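Syntaxin1 (Monosiga brevicollis, PDB 2XHE) probably acts as a membrane-anchored SNAP receptor that binds other SNARE proteins. Local coordinates at residues T72-A77 and D84-K89; R153-Q158 and L227-M232. All coordinates share one frame; numbering follows the deposited sequence.

In the fold
Two buried contacts, their centres 21 Å apart, mark different levels of an elongated, all-helical chain. Contact 1 comes first along the sequence and closes before contact 2 opens: the loop after helix 44-72 folds back on the first turns of helix 80-116, so it is local to the helical hairpin. Contact 2, nearer the centre of the chain, joins residues far apart in sequence, pairing helix 131-171 with helix 214-237, which falls in the T-SNARE homology range. The nearest atoms of contact 1 and contact 2 are about 7 Å apart, so the two do not touch. Contact 1 thus lies at one end of the three-helix bundle, while contact 2 holds the SNARE segment against it, consistent with the closed arrangement of syntaxins.

Contact 1: T72-A77 and D84-K89; sequences TESLVA and DRLNEK
Leu86 reaches from its helix into the bend of the loop and sets its two methyls against Ser74 and Glu73. CD1 does most of the touching: Ser74 OG lies 3.3 Å from Leu86 CD1, a van der Waals approach of hydroxyl to methyl, and the Glu73 chain passes the same methyl, its CB 3.9 Å from Leu86 CD1. The other branch meets the end of the acid, with Glu73 OE2 3.7 Å from Leu86 CD2, and the two side chains cross at about a right angle. Leu86 gets there with CG anti to its own carbonyl carbon (chi1 -66°), while Glu73 holds CG anti to its backbone N (chi1 -166°) and runs extended past the leucine. The glutamate is exposed, and Lys89 NZ stays 6.5 Å from Glu73 OE2, too far for a salt bridge. Ser74 OG also has a weak hydrogen bond to Leu70 O, one turn back. Further out, Leu86 packs on Leu70 of helix 44-72. The loop joining the first two helices packs on the third, helix 131-171, through Ser74 on Tyr165, and is bonded to the SNARE-region helix 214-237 by Arg215, which donates to Ser74 O.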
loop_
_atom_site.group_PDB
_atom_site.type_symbol
_atom_site.label_atom_id
_atom_site.label_comp_id
_atom_site.label_asym_id
_atom_site.label_seq_id
_atom_site.Cartn_x
_atom_site.Cartn_y
_atom_site.Cartn_z
ATOM N N THR B 72 32.353 -0.819 -21.760
ATOM C CA THR B 72 33.238 0.120 -21.074
ATOM C C THR B 72 34.677 -0.380 -21.095
ATOM O O THR B 72 35.604 0.341 -20.721
ATOM C CB THR B 72 32.809 0.361 -19.607
ATOM O OG1 THR B 72 32.862 -0.872 -18.875
ATOM C CG2 THR B 72 31.394 0.956 -19.537
ATOM N N GLU B 73 34.848 -1.621 -21.539
ATOM C CA GLU B 73 36.163 -2.235 -21.644
ATOM C C GLU B 73 36.788 -1.935 -23.009
ATOM O O GLU B 73 38.012 -1.927 -23.152
ATOM C CB GLU B 73 36.058 -3.746 -21.405
ATOM C CG GLU B 73 37.383 -4.453 -21.156
ATOM C CD GLU B 73 37.210 -5.934 -20.853
ATOM O OE1 GLU B 73 36.216 -6.296 -20.182
ATOM O OE2 GLU B 73 38.071 -6.735 -21.285
ATOM N N SER B 74 35.945 -1.680 -24.008
ATOM C CA SER B 74 36.432 -1.291 -25.329
ATOM C C SER B 74 36.872 0.171 -25.348
ATOM O O SER B 74 37.146 0.730 -26.407
ATOM C CB SER B 74 35.385 -1.555 -26.415
ATOM O OG SER B 74 35.330 -2.928 -26.756
ATOM N N LEU B 75 36.928 0.789 -24.172
ATOM C CA LEU B 75 37.545 2.101 -24.046
ATOM C C LEU B 75 39.050 1.900 -23.938
ATOM O O LEU B 75 39.519 1.078 -23.148
ATOM C CB LEU B 75 37.003 2.856 -22.832
ATOM C CG LEU B 75 37.570 4.262 -22.599
ATOM C CD1 LEU B 75 36.515 5.202 -22.018
ATOM C CD2 LEU B 75 38.810 4.211 -21.710
ATOM N N VAL B 76 39.797 2.656 -24.740
ATOM C CA VAL B 76 41.239 2.459 -24.907
ATOM C C VAL B 76 41.588 0.966 -25.073
ATOM O O VAL B 76 41.178 0.334 -26.052
ATOM C CB VAL B 76 42.077 3.185 -23.796
ATOM C CG1 VAL B 76 41.804 2.611 -22.408
ATOM C CG2 VAL B 76 43.566 3.154 -24.125
ATOM N N ALA B 77 42.342 0.409 -24.131
ATOM C CA ALA B 77 42.659 -1.015 -24.137
ATOM C C ALA B 77 43.513 -1.440 -25.330
ATOM O O ALA B 77 43.152 -2.363 -26.057
ATOM C CB ALA B 77 41.380 -1.846 -24.073
ATOM N N ASP B 84 38.968 -6.077 -31.498
ATOM C CA ASP B 84 38.357 -7.146 -32.275
ATOM C C ASP B 84 38.015 -8.332 -31.377
ATOM O O ASP B 84 37.047 -9.050 -31.626
ATOM C CB ASP B 84 39.281 -7.590 -33.415
ATOM C CG ASP B 84 39.384 -6.555 -34.523
ATOM O OD1 ASP B 84 38.521 -5.651 -34.582
ATOM O OD2 ASP B 84 40.328 -6.652 -35.340
ATOM N N ARG B 85 38.815 -8.530 -30.332
ATOM C CA ARG B 85 38.592 -9.618 -29.380
ATOM C C ARG B 85 37.313 -9.392 -28.570
ATOM O O ARG B 85 36.624 -10.340 -28.195
ATOM C CB ARG B 85 39.797 -9.772 -28.440
ATOM C CG ARG B 85 41.081 -10.295 -29.100
ATOM C CD ARG B 85 41.179 -11.826 -29.046
ATOM N NE ARG B 85 42.393 -12.338 -29.688
ATOM C CZ ARG B 85 42.688 -13.631 -29.833
ATOM N NH1 ARG B 85 41.860 -14.566 -29.383
ATOM N NH2 ARG B 85 43.816 -13.992 -30.433
ATOM N N LEU B 86 37.003 -8.127 -28.307
ATOM C CA LEU B 86 35.812 -7.766 -27.547
ATOM C C LEU B 86 34.572 -7.694 -28.436
ATOM O O LEU B 86 33.561 -8.328 -28.139
ATOM C CB LEU B 86 36.016 -6.438 -26.809
ATOM C CG LEU B 86 37.062 -6.441 -25.691
ATOM C CD1 LEU B 86 37.073 -5.099 -24.971
ATOM C CD2 LEU B 86 36.820 -7.588 -24.711
ATOM N N ASN B 87 34.650 -6.930 -29.523
ATOM C CA ASN B 87 33.536 -6.833 -30.462
ATOM C C ASN B 87 33.057 -8.210 -30.935
ATOM O O ASN B 87 31.995 -8.332 -31.540
ATOM C CB ASN B 87 33.908 -5.959 -31.661
ATOM C CG ASN B 87 32.709 -5.224 -32.248
ATOM O OD1 ASN B 87 31.672 -5.074 -31.598
ATOM N ND2 ASN B 87 32.853 -4.750 -33.482
ATOM N N GLU B 88 33.848 -9.242 -30.649
ATOM C CA GLU B 88 33.509 -10.617 -31.014
ATOM C C GLU B 88 32.545 -11.212 -29.990
ATOM O O GLU B 88 31.640 -11.976 -30.338
ATOM C CB GLU B 88 34.780 -11.471 -31.094
ATOM C CG GLU B 88 34.628 -12.792 -31.842
ATOM C CD GLU B 88 34.794 -12.637 -33.344
ATOM O OE1 GLU B 88 34.752 -11.486 -33.834
ATOM O OE2 GLU B 88 34.971 -13.663 -34.037
ATOM N N LYS B 89 32.761 -10.866 -28.722
ATOM C CA LYS B 89 31.867 -11.266 -27.639
ATOM C C LYS B 89 30.580 -10.438 -27.680
ATOM O O LYS B 89 29.479 -10.984 -27.621
ATOM C CB LYS B 89 32.545 -11.089 -26.271
ATOM C CG LYS B 89 33.775 -11.955 -26.019
ATOM C CD LYS B 89 34.301 -11.785 -24.586
ATOM C CE LYS B 89 35.478 -12.721 -24.301
ATOM N NZ LYS B 89 35.968 -12.653 -22.890
#

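Contact 2: R153-Q158 and L227-M232; sequences RYNDVQ and LELHEM
Tyr154 O accepts the backbone N-H of Gln158, with Gln158 N 3.0 Å from Tyr154 O, a helical bond beneath the side chains that receive Leu229. What crosses to the other helix is van der Waals contact. Leu229 CD1 rests against the helix backbone, 3.4 Å from Asn155 CA, and sits 3.6 Å from Asn155 CB; Asn155 ND2 lies alongside, 3.8 Å from Leu229 CB. On the neighbouring residue the same methyl approaches Tyr154 obliquely, with Tyr154 CD2 3.6 Å from Leu229 CD1, whereas Leu229 CD2 lies in the ring plane at the edge, 3.8 Å from Tyr154 CD2. Tyr154 carries its ring with CG anti to the backbone N (chi1 -172°), and its side chain crosses that of Leu229 at about a right angle; Gln158 CG covers one ring face, offset toward the rim. An alanine at Leu229 takes away CG and both methyls and is likely to open a gap between the two helices, leaving the Tyr154 edge and the Asn155 backbone without their apolar mate. Beyond these residues Tyr154 also touches Met94 and Ile97 of helix 80-116, Gln158 bonds to Ser225 of helix 214-237 and to His71 of helix 44-72, and Asn155 OD1 has a weak hydrogen bond to the other protein of the assembly. Met232, on Phe147 and Met151, continues the helix pairing. Between 153-158 and 227-232 the apolar contact is carried by Leu229: burial of apolar surface, rather than paired charges, joins these two segments.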
loop_
_atom_site.group_PDB
_atom_site.type_symbol
_atom_site.label_atom_id
_atom_site.label_comp_id
_atom_site.label_asym_id
_atom_site.label_seq_id
_atom_site.Cartn_x
_atom_site.Cartn_y
_atom_site.Cartn_z
ATOM N N ARG B 153 16.424 -2.361 -18.868
ATOM C CA ARG B 153 17.784 -2.307 -18.345
ATOM C C ARG B 153 18.750 -2.406 -19.518
ATOM O O ARG B 153 19.731 -1.669 -19.586
ATOM C CB ARG B 153 18.028 -3.419 -17.325
ATOM C CG ARG B 153 19.444 -3.462 -16.785
ATOM C CD ARG B 153 19.929 -2.081 -16.366
ATOM N NE ARG B 153 21.311 -2.114 -15.886
ATOM C CZ ARG B 153 22.136 -1.069 -15.886
ATOM N NH1 ARG B 153 21.728 0.108 -16.350
ATOM N NH2 ARG B 153 23.375 -1.201 -15.428
ATOM N N TYR B 154 18.441 -3.302 -20.453
ATOM C CA TYR B 154 19.212 -3.457 -21.684
ATOM C C TYR B 154 19.198 -2.160 -22.494
ATOM O O TYR B 154 20.245 -1.595 -22.798
ATOM C CB TYR B 154 18.642 -4.613 -22.508
ATOM C CG TYR B 154 19.452 -5.016 -23.725
ATOM C CD1 TYR B 154 20.806 -5.307 -23.625
ATOM C CD2 TYR B 154 18.846 -5.144 -24.971
ATOM C CE1 TYR B 154 21.544 -5.693 -24.745
ATOM C CE2 TYR B 154 19.571 -5.530 -26.094
ATOM C CZ TYR B 154 20.919 -5.804 -25.978
ATOM O OH TYR B 154 21.635 -6.184 -27.097
ATOM N N ASN B 155 18.005 -1.689 -22.838
ATOM C CA ASN B 155 17.859 -0.436 -23.570
ATOM C C ASN B 155 18.672 0.689 -22.937
ATOM O O ASN B 155 19.205 1.550 -23.640
ATOM C CB ASN B 155 16.379 -0.043 -23.663
ATOM C CG ASN B 155 16.160 1.256 -24.417
ATOM O OD1 ASN B 155 16.223 2.345 -23.835
ATOM N ND2 ASN B 155 15.871 1.149 -25.717
ATOM N N ASP B 156 18.777 0.673 -21.611
ATOM C CA ASP B 156 19.472 1.739 -20.898
ATOM C C ASP B 156 20.986 1.640 -21.026
ATOM O O ASP B 156 21.647 2.657 -21.207
ATOM C CB ASP B 156 19.052 1.795 -19.429
ATOM C CG ASP B 156 17.888 2.750 -19.189
ATOM O OD1 ASP B 156 17.487 3.472 -20.134
ATOM O OD2 ASP B 156 17.374 2.784 -18.050
ATOM N N VAL B 157 21.527 0.424 -20.947
ATOM C CA VAL B 157 22.973 0.212 -21.090
ATOM C C VAL B 157 23.451 0.413 -22.533
ATOM O O VAL B 157 24.584 0.835 -22.759
ATOM C CB VAL B 157 23.425 -1.171 -20.539
ATOM C CG1 VAL B 157 22.599 -2.281 -21.140
ATOM C CG2 VAL B 157 24.909 -1.410 -20.803
ATOM N N GLN B 158 22.584 0.129 -23.504
ATOM C CA GLN B 158 22.906 0.385 -24.913
ATOM C C GLN B 158 23.010 1.879 -25.225
ATOM O O GLN B 158 24.054 2.359 -25.659
ATOM C CB GLN B 158 21.898 -0.293 -25.850
ATOM C CG GLN B 158 21.971 -1.824 -25.855
ATOM C CD GLN B 158 23.303 -2.375 -26.384
ATOM O OE1 GLN B 158 23.395 -2.823 -27.526
ATOM N NE2 GLN B 158 24.328 -2.353 -25.543
ATOM N N LEU B 227 16.620 0.239 -31.945
ATOM C CA LEU B 227 15.463 0.135 -32.826
ATOM C C LEU B 227 14.640 -1.139 -32.602
ATOM O O LEU B 227 13.418 -1.082 -32.533
ATOM C CB LEU B 227 15.892 0.260 -34.287
ATOM C CG LEU B 227 15.247 1.465 -34.972
ATOM C CD1 LEU B 227 16.043 1.908 -36.200
ATOM C CD2 LEU B 227 13.780 1.167 -35.302
ATOM N N GLU B 228 15.312 -2.283 -32.505
ATOM C CA GLU B 228 14.641 -3.542 -32.191
ATOM C C GLU B 228 13.869 -3.390 -30.881
ATOM O O GLU B 228 12.678 -3.703 -30.796
ATOM C CB GLU B 228 15.667 -4.678 -32.057
ATOM C CG GLU B 228 15.803 -5.595 -33.271
ATOM C CD GLU B 228 16.534 -4.948 -34.440
ATOM O OE1 GLU B 228 16.307 -3.747 -34.703
ATOM O OE2 GLU B 228 17.330 -5.648 -35.106
ATOM N N LEU B 229 14.572 -2.906 -29.863
ATOM C CA LEU B 229 13.991 -2.644 -28.557
ATOM C C LEU B 229 12.768 -1.737 -28.644
ATOM O O LEU B 229 11.694 -2.096 -28.156
ATOM C CB LEU B 229 15.037 -2.005 -27.653
ATOM C CG LEU B 229 16.154 -2.961 -27.251
ATOM C CD1 LEU B 229 17.162 -2.248 -26.367
ATOM C CD2 LEU B 229 15.567 -4.192 -26.555
ATOM N N HIS B 230 12.940 -0.567 -29.258
ATOM C CA HIS B 230 11.819 0.336 -29.497
ATOM C C HIS B 230 10.635 -0.376 -30.137
ATOM O O HIS B 230 9.510 -0.296 -29.644
ATOM C CB HIS B 230 12.234 1.516 -30.371
ATOM C CG HIS B 230 11.108 2.446 -30.689
ATOM N ND1 HIS B 230 10.917 3.635 -30.020
ATOM C CD2 HIS B 230 10.098 2.349 -31.584
ATOM C CE1 HIS B 230 9.842 4.236 -30.497
ATOM N NE2 HIS B 230 9.325 3.475 -31.446
ATOM N N GLU B 231 10.888 -1.062 -31.243
ATOM C CA GLU B 231 9.841 -1.810 -31.911
ATOM C C GLU B 231 9.175 -2.733 -30.909
ATOM O O GLU B 231 7.951 -2.857 -30.884
ATOM C CB GLU B 231 10.410 -2.623 -33.075
ATOM C CG GLU B 231 9.370 -3.467 -33.799
ATOM C CD GLU B 231 9.873 -4.863 -34.115
ATOM O OE1 GLU B 231 10.465 -5.056 -35.202
ATOM O OE2 GLU B 231 9.675 -5.769 -33.274
ATOM N N MET B 232 9.986 -3.379 -30.081
ATOM C CA MET B 232 9.466 -4.343 -29.114
ATOM C C MET B 232 8.614 -3.647 -28.048
ATOM O O MET B 232 7.445 -3.988 -27.837
ATOM C CB MET B 232 10.616 -5.121 -28.469
ATOM C CG MET B 232 10.182 -6.195 -27.480
ATOM S SD MET B 232 9.837 -5.555 -25.830
ATOM C CE MET B 232 11.458 -4.978 -25.333
#